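Local structure of 3-oxo-glucose-6-phosphate:glutamate aminotransferase (Bacillus subtilis subsp. subtilis, 4K2M) at residues D324-Q329 and H351-K356; N173-C178 and Y338-E343; L320-R325 and L415-S420; D364-L369 and V375-Y380. The protein catalyses the reversible pyridoxal phosphate-dependent transamination of 3-dehydroglucose 6-phosphate with glutamate to give kanosamine 6-phosphate, a step in making the antibiotic kanosamine. All coordinates share one frame; numbering follows the deposited sequence.

Interaction 1 of 4, residues D324-Q329 and H351-K356. With EDO (1,2-ethanediol), chain D.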
# COMPACT_ATOMS: atom_id res chain seq x y z
N ASP A 324 -25.91 -17.17 -14.27
CA ASP A 324 -27.09 -17.99 -14.52
C ASP A 324 -27.47 -17.94 -16.00
O ASP A 324 -27.86 -18.95 -16.59
CB ASP A 324 -28.25 -17.50 -13.65
CG ASP A 324 -29.54 -18.29 -13.86
OD1 ASP A 324 -29.53 -19.53 -13.71
OD2 ASP A 324 -30.56 -17.66 -14.15
N ARG A 325 -27.35 -16.76 -16.59
CA ARG A 325 -27.75 -16.55 -17.99
C ARG A 325 -26.79 -17.28 -18.94
O ARG A 325 -27.24 -17.92 -19.90
CB ARG A 325 -27.82 -15.06 -18.30
CG ARG A 325 -28.56 -14.70 -19.60
CD ARG A 325 -28.95 -13.22 -19.57
NE ARG A 325 -29.77 -12.81 -20.73
CZ ARG A 325 -29.28 -12.32 -21.87
NH1 ARG A 325 -27.98 -12.20 -22.04
NH2 ARG A 325 -30.11 -11.95 -22.85
N TYR A 326 -25.49 -17.21 -18.66
CA TYR A 326 -24.52 -18.00 -19.41
C TYR A 326 -24.82 -19.48 -19.29
O TYR A 326 -24.78 -20.22 -20.28
CB TYR A 326 -23.10 -17.79 -18.87
CG TYR A 326 -22.31 -16.64 -19.44
CD1 TYR A 326 -22.33 -16.34 -20.81
CD2 TYR A 326 -21.51 -15.86 -18.62
CE1 TYR A 326 -21.57 -15.30 -21.32
CE2 TYR A 326 -20.75 -14.82 -19.12
CZ TYR A 326 -20.79 -14.55 -20.47
OH TYR A 326 -20.04 -13.51 -20.96
N ILE A 327 -25.07 -19.95 -18.07
CA ILE A 327 -25.20 -21.39 -17.85
C ILE A 327 -26.44 -21.93 -18.56
O ILE A 327 -26.41 -22.99 -19.19
CB ILE A 327 -25.21 -21.74 -16.35
CG1 ILE A 327 -23.82 -21.49 -15.75
CG2 ILE A 327 -25.65 -23.19 -16.12
CD1 ILE A 327 -23.81 -21.51 -14.20
N THR A 328 -27.52 -21.17 -18.48
CA THR A 328 -28.75 -21.58 -19.15
C THR A 328 -28.64 -21.48 -20.67
O THR A 328 -28.98 -22.43 -21.39
CB THR A 328 -29.94 -20.74 -18.62
OG1 THR A 328 -30.10 -21.00 -17.22
CG2 THR A 328 -31.25 -21.11 -19.35
N GLN A 329 -28.16 -20.35 -21.19
CA GLN A 329 -28.23 -20.13 -22.63
C GLN A 329 -27.15 -20.88 -23.41
O GLN A 329 -27.31 -21.14 -24.61
CB GLN A 329 -28.27 -18.63 -22.98
CG GLN A 329 -29.58 -17.96 -22.47
CD GLN A 329 -29.88 -16.60 -23.08
OE1 GLN A 329 -29.38 -16.25 -24.16
NE2 GLN A 329 -30.71 -15.81 -22.39
N HIS A 351 -16.70 -14.15 -9.42
CA HIS A 351 -15.71 -13.13 -9.72
C HIS A 351 -15.22 -13.28 -11.17
O HIS A 351 -15.04 -12.30 -11.89
CB HIS A 351 -14.52 -13.24 -8.77
CG HIS A 351 -13.43 -12.28 -9.10
ND1 HIS A 351 -13.59 -10.92 -9.04
CD2 HIS A 351 -12.16 -12.49 -9.53
CE1 HIS A 351 -12.47 -10.32 -9.40
NE2 HIS A 351 -11.59 -11.25 -9.71
N LEU A 352 -14.97 -14.53 -11.57
CA LEU A 352 -14.63 -14.88 -12.95
C LEU A 352 -15.54 -16.01 -13.37
O LEU A 352 -16.04 -16.75 -12.51
CB LEU A 352 -13.14 -15.28 -13.05
CG LEU A 352 -12.18 -14.09 -12.90
CD1 LEU A 352 -10.82 -14.48 -12.28
CD2 LEU A 352 -11.96 -13.38 -14.24
N PHE A 353 -15.77 -16.16 -14.67
CA PHE A 353 -16.70 -17.17 -15.18
C PHE A 353 -15.96 -18.12 -16.10
O PHE A 353 -15.71 -17.79 -17.27
CB PHE A 353 -17.86 -16.52 -15.96
CG PHE A 353 -18.90 -17.52 -16.38
CD1 PHE A 353 -19.94 -17.85 -15.51
CD2 PHE A 353 -18.81 -18.18 -17.61
CE1 PHE A 353 -20.89 -18.81 -15.86
CE2 PHE A 353 -19.77 -19.14 -17.97
CZ PHE A 353 -20.80 -19.46 -17.08
N PRO A 354 -15.60 -19.29 -15.58
CA PRO A 354 -14.80 -20.23 -16.38
C PRO A 354 -15.64 -21.29 -17.06
O PRO A 354 -16.49 -21.94 -16.43
CB PRO A 354 -13.89 -20.89 -15.34
CG PRO A 354 -14.72 -20.89 -14.08
CD PRO A 354 -15.63 -19.66 -14.15
N ILE A 355 -15.40 -21.47 -18.36
CA ILE A 355 -15.89 -22.66 -19.04
C ILE A 355 -14.67 -23.49 -19.40
O ILE A 355 -13.54 -23.03 -19.26
CB ILE A 355 -16.70 -22.33 -20.31
CG1 ILE A 355 -15.80 -21.72 -21.38
CG2 ILE A 355 -17.86 -21.37 -19.99
CD1 ILE A 355 -16.53 -21.47 -22.70
N LYS A 356 -14.87 -24.74 -19.82
CA LYS A 356 -13.73 -25.50 -20.33
C LYS A 356 -14.01 -25.89 -21.77
O LYS A 356 -15.14 -26.27 -22.10
CB LYS A 356 -13.44 -26.73 -19.46
CG LYS A 356 -12.94 -26.39 -18.05
CD LYS A 356 -13.07 -27.59 -17.08
CE LYS A 356 -12.07 -28.69 -17.35
NZ LYS A 356 -12.28 -29.86 -16.41
C1 EDO D . -16.35 -25.39 -15.96
O1 EDO D . -16.21 -24.31 -15.03
C2 EDO D . -15.95 -26.69 -15.24
O2 EDO D . -16.82 -26.89 -14.13
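The phenyl ring of F353 packs against the Y326 side chain where the last turns of helix 312-329 lie against strand 353-356, a helix-on-sheet contact in the C-terminal part of this aspartate aminotransferase fold. Y326 CD2 stands 3.6 Å above the F353 plane, over the ring centre. The two planes are nevertheless turned by 35°, with centroids 4.7 Å apart, so the pair is an oblique aromatic contact rather than a stack or an edge-to-face pair. Its tightest point is made by the Y326 methylene: CB lies 3.4 Å from F353 CZ. I327 uses a different side of the same ring, its CG1 approaching the edge in the ring plane at 3.9 Å from CZ. Torsions account for these positions. F353 has CG opposite its backbone N (chi1 -174°), which carries the ring out from the strand to the helix; Y326 has CG opposite its carbonyl carbon (chi1 -88°), which brings the CD2 corner of its tilted ring over the phenyl face. No hydrogen bond joins the two segments; their direct contact is apolar and aromatic packing. The polar end of Y326 is satisfied elsewhere: OH is hydrogen-bonded to P416 O, while V429 and M430 of helix 423-441 touch the rest of the residue. Backbone bonds from F353 to L415 and from I355 to L413 pair the strand with antiparallel strand 412-415. Beyond the ring, an ethanediol, probably from the crystallisation liquor, donates from O1 to P354 O at 2.8 Å, and its C2 rests 3.5 Å from K356 CD.

Interaction 2 of 4, residues N173-C178 and Y338-E343. With EDO (1,2-ethanediol), chain D.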
# COMPACT_ATOMS: atom_id res chain seq x y z
N ASN A 173 -9.44 -29.97 -7.83
CA ASN A 173 -10.58 -30.65 -8.41
C ASN A 173 -10.78 -29.96 -9.76
O ASN A 173 -10.90 -28.74 -9.83
CB ASN A 173 -11.77 -30.48 -7.46
CG ASN A 173 -13.09 -30.96 -8.05
OD1 ASN A 173 -13.42 -30.69 -9.20
ND2 ASN A 173 -13.88 -31.65 -7.22
N PRO A 174 -10.77 -30.72 -10.87
CA PRO A 174 -10.71 -30.08 -12.19
C PRO A 174 -12.05 -29.49 -12.63
O PRO A 174 -12.10 -28.81 -13.67
CB PRO A 174 -10.29 -31.22 -13.12
CG PRO A 174 -10.81 -32.46 -12.44
CD PRO A 174 -10.64 -32.19 -10.96
N GLN A 175 -13.10 -29.74 -11.87
CA GLN A 175 -14.40 -29.11 -12.13
C GLN A 175 -14.58 -27.81 -11.34
O GLN A 175 -15.16 -26.85 -11.86
CB GLN A 175 -15.55 -30.06 -11.78
CG GLN A 175 -15.95 -31.00 -12.91
CD GLN A 175 -14.83 -31.93 -13.31
OE1 GLN A 175 -14.28 -32.65 -12.48
NE2 GLN A 175 -14.47 -31.91 -14.59
N THR A 176 -14.11 -27.79 -10.10
CA THR A 176 -14.30 -26.62 -9.24
C THR A 176 -13.11 -25.66 -9.31
O THR A 176 -13.22 -24.52 -8.89
CB THR A 176 -14.48 -27.00 -7.76
OG1 THR A 176 -13.24 -27.47 -7.22
CG2 THR A 176 -15.54 -28.09 -7.58
N PHE A 177 -11.97 -26.16 -9.81
CA PHE A 177 -10.70 -25.42 -9.85
C PHE A 177 -10.11 -25.12 -8.47
O PHE A 177 -9.11 -24.40 -8.36
CB PHE A 177 -10.80 -24.12 -10.67
CG PHE A 177 -11.23 -24.34 -12.09
CD1 PHE A 177 -10.30 -24.75 -13.05
CD2 PHE A 177 -12.54 -24.10 -12.47
CE1 PHE A 177 -10.69 -24.94 -14.37
CE2 PHE A 177 -12.94 -24.29 -13.78
CZ PHE A 177 -12.01 -24.72 -14.74
N CYS A 178 -10.70 -25.69 -7.43
CA CYS A 178 -10.20 -25.49 -6.07
C CYS A 178 -9.40 -26.69 -5.61
O CYS A 178 -9.52 -27.79 -6.16
CB CYS A 178 -11.36 -25.24 -5.09
SG CYS A 178 -12.25 -23.72 -5.45
N TYR A 338 -19.46 -30.35 -26.04
CA TYR A 338 -18.46 -29.47 -26.64
C TYR A 338 -17.72 -28.61 -25.61
O TYR A 338 -16.55 -28.28 -25.79
CB TYR A 338 -19.07 -28.57 -27.72
CG TYR A 338 -19.85 -29.32 -28.78
CD1 TYR A 338 -20.95 -28.74 -29.40
CD2 TYR A 338 -19.46 -30.59 -29.19
CE1 TYR A 338 -21.67 -29.42 -30.37
CE2 TYR A 338 -20.17 -31.28 -30.15
CZ TYR A 338 -21.27 -30.68 -30.75
OH TYR A 338 -21.97 -31.37 -31.71
N ILE A 339 -18.40 -28.23 -24.53
CA ILE A 339 -17.77 -27.45 -23.48
C ILE A 339 -18.20 -27.97 -22.11
O ILE A 339 -19.14 -28.76 -22.01
CB ILE A 339 -18.14 -25.95 -23.56
CG1 ILE A 339 -19.63 -25.74 -23.28
CG2 ILE A 339 -17.74 -25.35 -24.91
CD1 ILE A 339 -20.04 -24.26 -23.18
N GLU A 340 -17.51 -27.53 -21.06
CA GLU A 340 -18.02 -27.72 -19.71
C GLU A 340 -18.43 -26.36 -19.17
O GLU A 340 -17.71 -25.39 -19.33
CB GLU A 340 -16.97 -28.31 -18.78
CG GLU A 340 -16.66 -29.79 -19.01
CD GLU A 340 -15.62 -30.30 -18.01
OE1 GLU A 340 -15.81 -30.10 -16.79
OE2 GLU A 340 -14.60 -30.89 -18.45
N LEU A 341 -19.60 -26.29 -18.54
CA LEU A 341 -20.05 -25.05 -17.90
C LEU A 341 -19.92 -25.21 -16.40
O LEU A 341 -20.04 -26.33 -15.88
CB LEU A 341 -21.52 -24.79 -18.24
CG LEU A 341 -21.81 -24.33 -19.67
CD1 LEU A 341 -23.29 -24.53 -20.02
CD2 LEU A 341 -21.41 -22.85 -19.87
N PRO A 342 -19.71 -24.10 -15.68
CA PRO A 342 -19.72 -24.27 -14.22
C PRO A 342 -21.12 -24.60 -13.71
O PRO A 342 -22.11 -24.36 -14.40
CB PRO A 342 -19.27 -22.90 -13.70
CG PRO A 342 -19.70 -21.92 -14.79
CD PRO A 342 -19.60 -22.69 -16.10
N GLU A 343 -21.18 -25.19 -12.53
CA GLU A 343 -22.45 -25.51 -11.89
C GLU A 343 -23.07 -24.26 -11.28
O GLU A 343 -22.36 -23.44 -10.68
CB GLU A 343 -22.21 -26.56 -10.81
CG GLU A 343 -23.43 -27.00 -10.04
CD GLU A 343 -23.09 -28.07 -9.01
OE1 GLU A 343 -22.08 -28.77 -9.21
OE2 GLU A 343 -23.83 -28.20 -8.01
C1 EDO D . -16.35 -25.39 -15.96
O1 EDO D . -16.21 -24.31 -15.03
C2 EDO D . -15.95 -26.69 -15.24
O2 EDO D . -16.82 -26.89 -14.13
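Q175 swings its amide over to the carboxylate of E340, the two side chains crossing at about a right angle while their flat ends stay only 20° apart in plane. NE2 donates to E340 OE1 at 3.1 Å, and the N-H...O angle of 173° makes the bond nearly straight. The acceptor lies in the amide plane of Q175, whereas the donor reaches OE1 on its syn side and somewhat out of the carboxylate plane. A bend in the glutamine at chi2 (62°) directs its end to the acid; E340, by contrast, is extended beyond CG. Its other oxygen, OE2, has a long, weak ion pair with K356, whose NZ also binds P174 O, so the lysine links both segments. The loop carrying Q175 is braced from within. N173 OD1 accepts from two backbone nitrogens, Q175 N at 2.9 Å in the carbonyl plane and T176 N at 3.1 Å from well above that plane. T176 OG1 in turn takes C178 N at 3.1 Å, and F177 N bonds to N173 O at 2.8 Å. An ethanediol, probably from the crystallisation liquor, donates from O2 to Q175 O at 2.8 Å, with O1 at the in-plane edge of the F177 ring. That ring meets Y201 edge-to-face. One surface hydrogen bond thus joins the loop preceding strand 353-356 to a loop shaped by an Asx turn and Asx motif at N173 and an ST turn at T176, which follows strand 166-169, an outer strand of the mixed seven-stranded sheet characteristic of the aspartate aminotransferase fold.

Interaction 3 of 4, residues L320-R325 and L415-S420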
# COMPACT_ATOMS: atom_id res chain seq x y z
N LEU A 320 -24.38 -12.91 -10.34
CA LEU A 320 -25.08 -14.19 -10.31
C LEU A 320 -26.05 -14.29 -11.50
O LEU A 320 -26.16 -15.34 -12.14
CB LEU A 320 -25.84 -14.36 -8.99
CG LEU A 320 -26.89 -15.48 -8.97
CD1 LEU A 320 -26.24 -16.85 -9.10
CD2 LEU A 320 -27.76 -15.40 -7.71
N PHE A 321 -26.77 -13.20 -11.77
CA PHE A 321 -27.73 -13.20 -12.87
C PHE A 321 -27.00 -13.48 -14.17
O PHE A 321 -27.45 -14.29 -14.99
CB PHE A 321 -28.48 -11.87 -12.98
CG PHE A 321 -29.53 -11.87 -14.06
CD1 PHE A 321 -30.79 -12.42 -13.82
CD2 PHE A 321 -29.27 -11.34 -15.32
CE1 PHE A 321 -31.77 -12.44 -14.80
CE2 PHE A 321 -30.24 -11.36 -16.31
CZ PHE A 321 -31.50 -11.91 -16.05
N LEU A 322 -25.87 -12.81 -14.36
CA LEU A 322 -25.05 -13.04 -15.55
C LEU A 322 -24.58 -14.49 -15.65
O LEU A 322 -24.63 -15.09 -16.73
CB LEU A 322 -23.84 -12.11 -15.56
CG LEU A 322 -24.20 -10.66 -15.86
CD1 LEU A 322 -22.99 -9.77 -15.57
CD2 LEU A 322 -24.67 -10.46 -17.32
N ALA A 323 -24.13 -15.06 -14.54
CA ALA A 323 -23.63 -16.43 -14.55
C ALA A 323 -24.76 -17.39 -14.89
O ALA A 323 -24.60 -18.31 -15.69
CB ALA A 323 -22.99 -16.80 -13.20
N ASP A 324 -25.91 -17.17 -14.27
CA ASP A 324 -27.09 -17.99 -14.52
C ASP A 324 -27.47 -17.94 -16.00
O ASP A 324 -27.86 -18.95 -16.59
CB ASP A 324 -28.25 -17.50 -13.65
CG ASP A 324 -29.54 -18.29 -13.86
OD1 ASP A 324 -29.53 -19.53 -13.71
OD2 ASP A 324 -30.56 -17.66 -14.15
N ARG A 325 -27.35 -16.76 -16.59
CA ARG A 325 -27.75 -16.55 -17.99
C ARG A 325 -26.79 -17.28 -18.94
O ARG A 325 -27.24 -17.92 -19.90
CB ARG A 325 -27.82 -15.06 -18.30
CG ARG A 325 -28.56 -14.70 -19.60
CD ARG A 325 -28.95 -13.22 -19.57
NE ARG A 325 -29.77 -12.81 -20.73
CZ ARG A 325 -29.28 -12.32 -21.87
NH1 ARG A 325 -27.98 -12.20 -22.04
NH2 ARG A 325 -30.11 -11.95 -22.85
N LEU A 415 -15.06 -16.05 -19.69
CA LEU A 415 -15.95 -15.21 -20.48
C LEU A 415 -16.19 -13.91 -19.73
O LEU A 415 -16.17 -13.91 -18.50
CB LEU A 415 -17.29 -15.93 -20.67
CG LEU A 415 -17.20 -17.33 -21.27
CD1 LEU A 415 -18.62 -17.79 -21.55
CD2 LEU A 415 -16.37 -17.31 -22.55
N PRO A 416 -16.43 -12.80 -20.45
CA PRO A 416 -16.65 -11.52 -19.76
C PRO A 416 -17.77 -11.60 -18.73
O PRO A 416 -18.84 -12.14 -19.02
CB PRO A 416 -17.07 -10.58 -20.90
CG PRO A 416 -16.36 -11.14 -22.11
CD PRO A 416 -16.42 -12.64 -21.92
N LEU A 417 -17.52 -11.08 -17.52
CA LEU A 417 -18.54 -11.06 -16.47
C LEU A 417 -18.15 -10.03 -15.41
O LEU A 417 -17.15 -10.18 -14.71
CB LEU A 417 -18.77 -12.45 -15.86
CG LEU A 417 -20.09 -12.62 -15.07
CD1 LEU A 417 -20.48 -14.09 -14.90
CD2 LEU A 417 -20.02 -11.96 -13.68
N TYR A 418 -18.93 -8.96 -15.30
CA TYR A 418 -18.71 -7.98 -14.25
C TYR A 418 -20.03 -7.25 -14.12
O TYR A 418 -20.87 -7.34 -15.02
CB TYR A 418 -17.52 -7.05 -14.60
CG TYR A 418 -17.67 -6.35 -15.94
CD1 TYR A 418 -18.20 -5.07 -16.03
CD2 TYR A 418 -17.26 -6.98 -17.11
CE1 TYR A 418 -18.35 -4.43 -17.26
CE2 TYR A 418 -17.40 -6.35 -18.35
CZ TYR A 418 -17.95 -5.08 -18.41
OH TYR A 418 -18.09 -4.46 -19.63
N PRO A 419 -20.26 -6.56 -12.99
CA PRO A 419 -21.64 -6.10 -12.76
C PRO A 419 -22.20 -5.12 -13.80
O PRO A 419 -23.41 -5.17 -14.07
CB PRO A 419 -21.57 -5.42 -11.39
CG PRO A 419 -20.42 -6.05 -10.72
CD PRO A 419 -19.40 -6.35 -11.80
N SER A 420 -21.36 -4.26 -14.38
CA SER A 420 -21.85 -3.31 -15.39
C SER A 420 -21.84 -3.84 -16.82
O SER A 420 -22.07 -3.08 -17.77
CB SER A 420 -21.08 -1.98 -15.31
OG SER A 420 -21.43 -1.27 -14.14
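The flat group that meets L322 is the peptide carbonyl of Y418: L322 CD1 comes to 3.3 Å from Y418 O, a close van der Waals approach. The CB of Y418 is directed away from the helix, and its side chain comes no nearer than about 6 Å to segment 320-325; the phenol ring meets the ring of F421 instead, with planes at about 50°. The contact itself is aliphatic. L322 and L417 slide past each other in opposite directions, with L322 CB 3.8 Å from L417 CG and L322 CD1 4.1 Å from L417 CD2. The other branch of L417 settles on the helix backbone: CD1 lies 3.8 Å from A323 N and 4.1 Å from A323 CB. L417 can do this because its CG stands opposite the backbone N (chi1 -163°), whereas L322, with CG opposite its carbonyl carbon (chi1 -72°), presents CD1 to the Y418 carbonyl. In the aspartate aminotransferase fold, this places helix 312-329 against the connection from strand 412-415 to helix 423-441. The latter helix adds three partners: Q426, whose NE2 binds L322 O, L423, which touches L322, and D427, which forms a salt bridge with R325. D324 forms another with K24 of the additional N-terminal domain. The Y418 side chain lies about 8 Å from that of Y248, assigned to the substrate site, and about 12 Å from the external aldimine.

Interaction 4 of 4, residues D364-L369 and V375-Y380. With EDO (1,2-ethanediol), chain E.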
# COMPACT_ATOMS: atom_id res chain seq x y z
N ASP A 364 -7.47 -21.40 -30.90
CA ASP A 364 -8.25 -21.04 -32.09
C ASP A 364 -9.61 -20.45 -31.73
O ASP A 364 -10.09 -19.53 -32.40
CB ASP A 364 -8.46 -22.24 -33.01
CG ASP A 364 -8.79 -21.82 -34.43
OD1 ASP A 364 -8.10 -20.93 -34.98
OD2 ASP A 364 -9.75 -22.37 -35.00
N ILE A 365 -10.25 -20.99 -30.69
CA ILE A 365 -11.53 -20.43 -30.22
C ILE A 365 -11.35 -18.98 -29.81
O ILE A 365 -12.16 -18.12 -30.19
CB ILE A 365 -12.10 -21.24 -29.04
CG1 ILE A 365 -12.61 -22.60 -29.52
CG2 ILE A 365 -13.24 -20.49 -28.36
CD1 ILE A 365 -12.68 -23.65 -28.41
N MET A 366 -10.30 -18.70 -29.05
CA MET A 366 -10.04 -17.34 -28.59
C MET A 366 -9.76 -16.39 -29.74
O MET A 366 -10.25 -15.25 -29.76
CB MET A 366 -8.88 -17.32 -27.59
CG MET A 366 -9.17 -18.10 -26.34
SD MET A 366 -7.79 -18.03 -25.19
CE MET A 366 -7.85 -16.33 -24.62
N THR A 367 -8.97 -16.86 -30.70
CA THR A 367 -8.62 -16.05 -31.86
C THR A 367 -9.84 -15.74 -32.72
O THR A 367 -10.03 -14.60 -33.14
CB THR A 367 -7.54 -16.75 -32.72
OG1 THR A 367 -6.34 -16.87 -31.95
CG2 THR A 367 -7.24 -15.93 -33.97
N LYS A 368 -10.66 -16.75 -32.98
CA LYS A 368 -11.83 -16.57 -33.83
C LYS A 368 -12.87 -15.69 -33.16
O LYS A 368 -13.48 -14.84 -33.82
CB LYS A 368 -12.45 -17.91 -34.20
CG LYS A 368 -11.67 -18.68 -35.27
CD LYS A 368 -12.28 -20.05 -35.51
CE LYS A 368 -11.76 -20.66 -36.81
NZ LYS A 368 -10.27 -20.64 -36.85
N LEU A 369 -13.08 -15.87 -31.86
CA LEU A 369 -14.01 -14.99 -31.13
C LEU A 369 -13.59 -13.53 -31.28
O LEU A 369 -14.42 -12.66 -31.54
CB LEU A 369 -14.09 -15.38 -29.65
CG LEU A 369 -15.00 -16.55 -29.30
CD1 LEU A 369 -14.82 -16.92 -27.82
CD2 LEU A 369 -16.48 -16.22 -29.57
N VAL A 375 -15.07 -10.36 -29.81
CA VAL A 375 -15.30 -10.83 -28.44
C VAL A 375 -13.99 -11.23 -27.77
O VAL A 375 -13.33 -12.17 -28.19
CB VAL A 375 -16.26 -12.04 -28.43
CG1 VAL A 375 -16.35 -12.65 -27.03
CG2 VAL A 375 -17.65 -11.59 -28.90
N GLN A 376 -13.62 -10.51 -26.71
CA GLN A 376 -12.38 -10.78 -25.98
C GLN A 376 -12.62 -11.71 -24.80
O GLN A 376 -13.55 -11.52 -24.01
CB GLN A 376 -11.74 -9.46 -25.51
CG GLN A 376 -10.54 -9.62 -24.59
CD GLN A 376 -9.87 -8.30 -24.22
OE1 GLN A 376 -10.53 -7.33 -23.82
NE2 GLN A 376 -8.54 -8.26 -24.33
N THR A 377 -11.81 -12.75 -24.72
CA THR A 377 -11.85 -13.70 -23.61
C THR A 377 -10.46 -13.70 -22.99
O THR A 377 -9.55 -13.01 -23.48
CB THR A 377 -12.24 -15.12 -24.07
OG1 THR A 377 -11.37 -15.52 -25.14
CG2 THR A 377 -13.70 -15.15 -24.56
N ASP A 378 -10.28 -14.45 -21.92
CA ASP A 378 -8.98 -14.46 -21.26
C ASP A 378 -8.81 -15.76 -20.50
O ASP A 378 -9.75 -16.54 -20.35
CB ASP A 378 -8.87 -13.28 -20.29
CG ASP A 378 -7.45 -12.78 -20.13
OD1 ASP A 378 -6.51 -13.52 -20.48
OD2 ASP A 378 -7.28 -11.64 -19.63
N VAL A 379 -7.59 -15.99 -20.02
CA VAL A 379 -7.31 -17.17 -19.22
C VAL A 379 -6.60 -16.74 -17.94
O VAL A 379 -5.44 -16.34 -17.97
CB VAL A 379 -6.46 -18.20 -20.01
CG1 VAL A 379 -6.00 -19.37 -19.09
CG2 VAL A 379 -7.26 -18.76 -21.19
N TYR A 380 -7.31 -16.76 -16.82
CA TYR A 380 -6.71 -16.46 -15.51
C TYR A 380 -6.31 -17.80 -14.88
O TYR A 380 -7.20 -18.55 -14.46
CB TYR A 380 -7.75 -15.77 -14.60
CG TYR A 380 -8.03 -14.30 -14.92
CD1 TYR A 380 -8.50 -13.91 -16.17
CD2 TYR A 380 -7.85 -13.32 -13.95
CE1 TYR A 380 -8.75 -12.56 -16.45
CE2 TYR A 380 -8.12 -11.98 -14.21
CZ TYR A 380 -8.56 -11.61 -15.47
OH TYR A 380 -8.81 -10.27 -15.72
C1 EDO E . -5.10 -12.48 -16.00
O1 EDO E . -4.28 -11.37 -15.61
C2 EDO E . -4.78 -12.86 -17.45
O2 EDO E . -4.92 -11.68 -18.24
O HOH W 1 -11.40 -14.04 -27.49
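L369 and V375 meet at the C-terminal end of helix 362-373, where the chain reverses and runs back beside the helix in the C-terminal part of this aspartate aminotransferase fold. V375 N donates to L369 O at 3.0 Å, with an N-H...O angle of 155°, from above the carbonyl plane rather than along a lone pair. L369 CD1 rests on T377 CG2 at 3.9 Å. M366 reaches the same threonine from the neighbouring turn. A bend at chi3 (71°) curls its methyl back, leaving CE 3.6 Å from T377 OG1 and setting SD beside V379 CG2.

T377 OG1 occupies the crowded position between its backbone N and carbonyl carbon (chi1 53°), and there it donates to a water. That water donates to M366 O and V375 O, and with all three bonds at 2.8 Å it bridges the helix to the returning chain. Farther out, L413 and L415 of strand 412-415 touch T377, and D378 has a backbone bond to H414. On the face toward helix 423-441, K368 forms a salt bridge with D364.

The returning chain leads to the active site: Y380 lines the pocket of the external aldimine, and Y381, which binds substrate, follows it. An ethanediol, probably from the crystallisation liquor, sits here, donating from O2 to D378 OD2 at 2.7 Å and placing C1 3.3 Å above the Y380 ring plane, over its centre.

How the interactions relate
From the N terminus, 173-178 opens interaction 2, which closes a loop of 159 intervening residues only at 338-343. Within it helix 312-329 starts interactions 3 and 1, sharing D324 and R325; both therefore cross interaction 2. Of these two, interaction 1 closes earlier, at 351-356. Interaction 4 is a short local closure between helix 362-373 and the chain after it, nested inside the long loop that interaction 3 completes at 415-420. Spatially, interactions 1 and 3 are nearest, their centres 7 Å apart, and segment 351-356 also touches interactions 2 and 4. Together they tie helices 312-329 and 362-373 to the two-stranded antiparallel sheet, and join this C-terminal part to a loop of the large sheet.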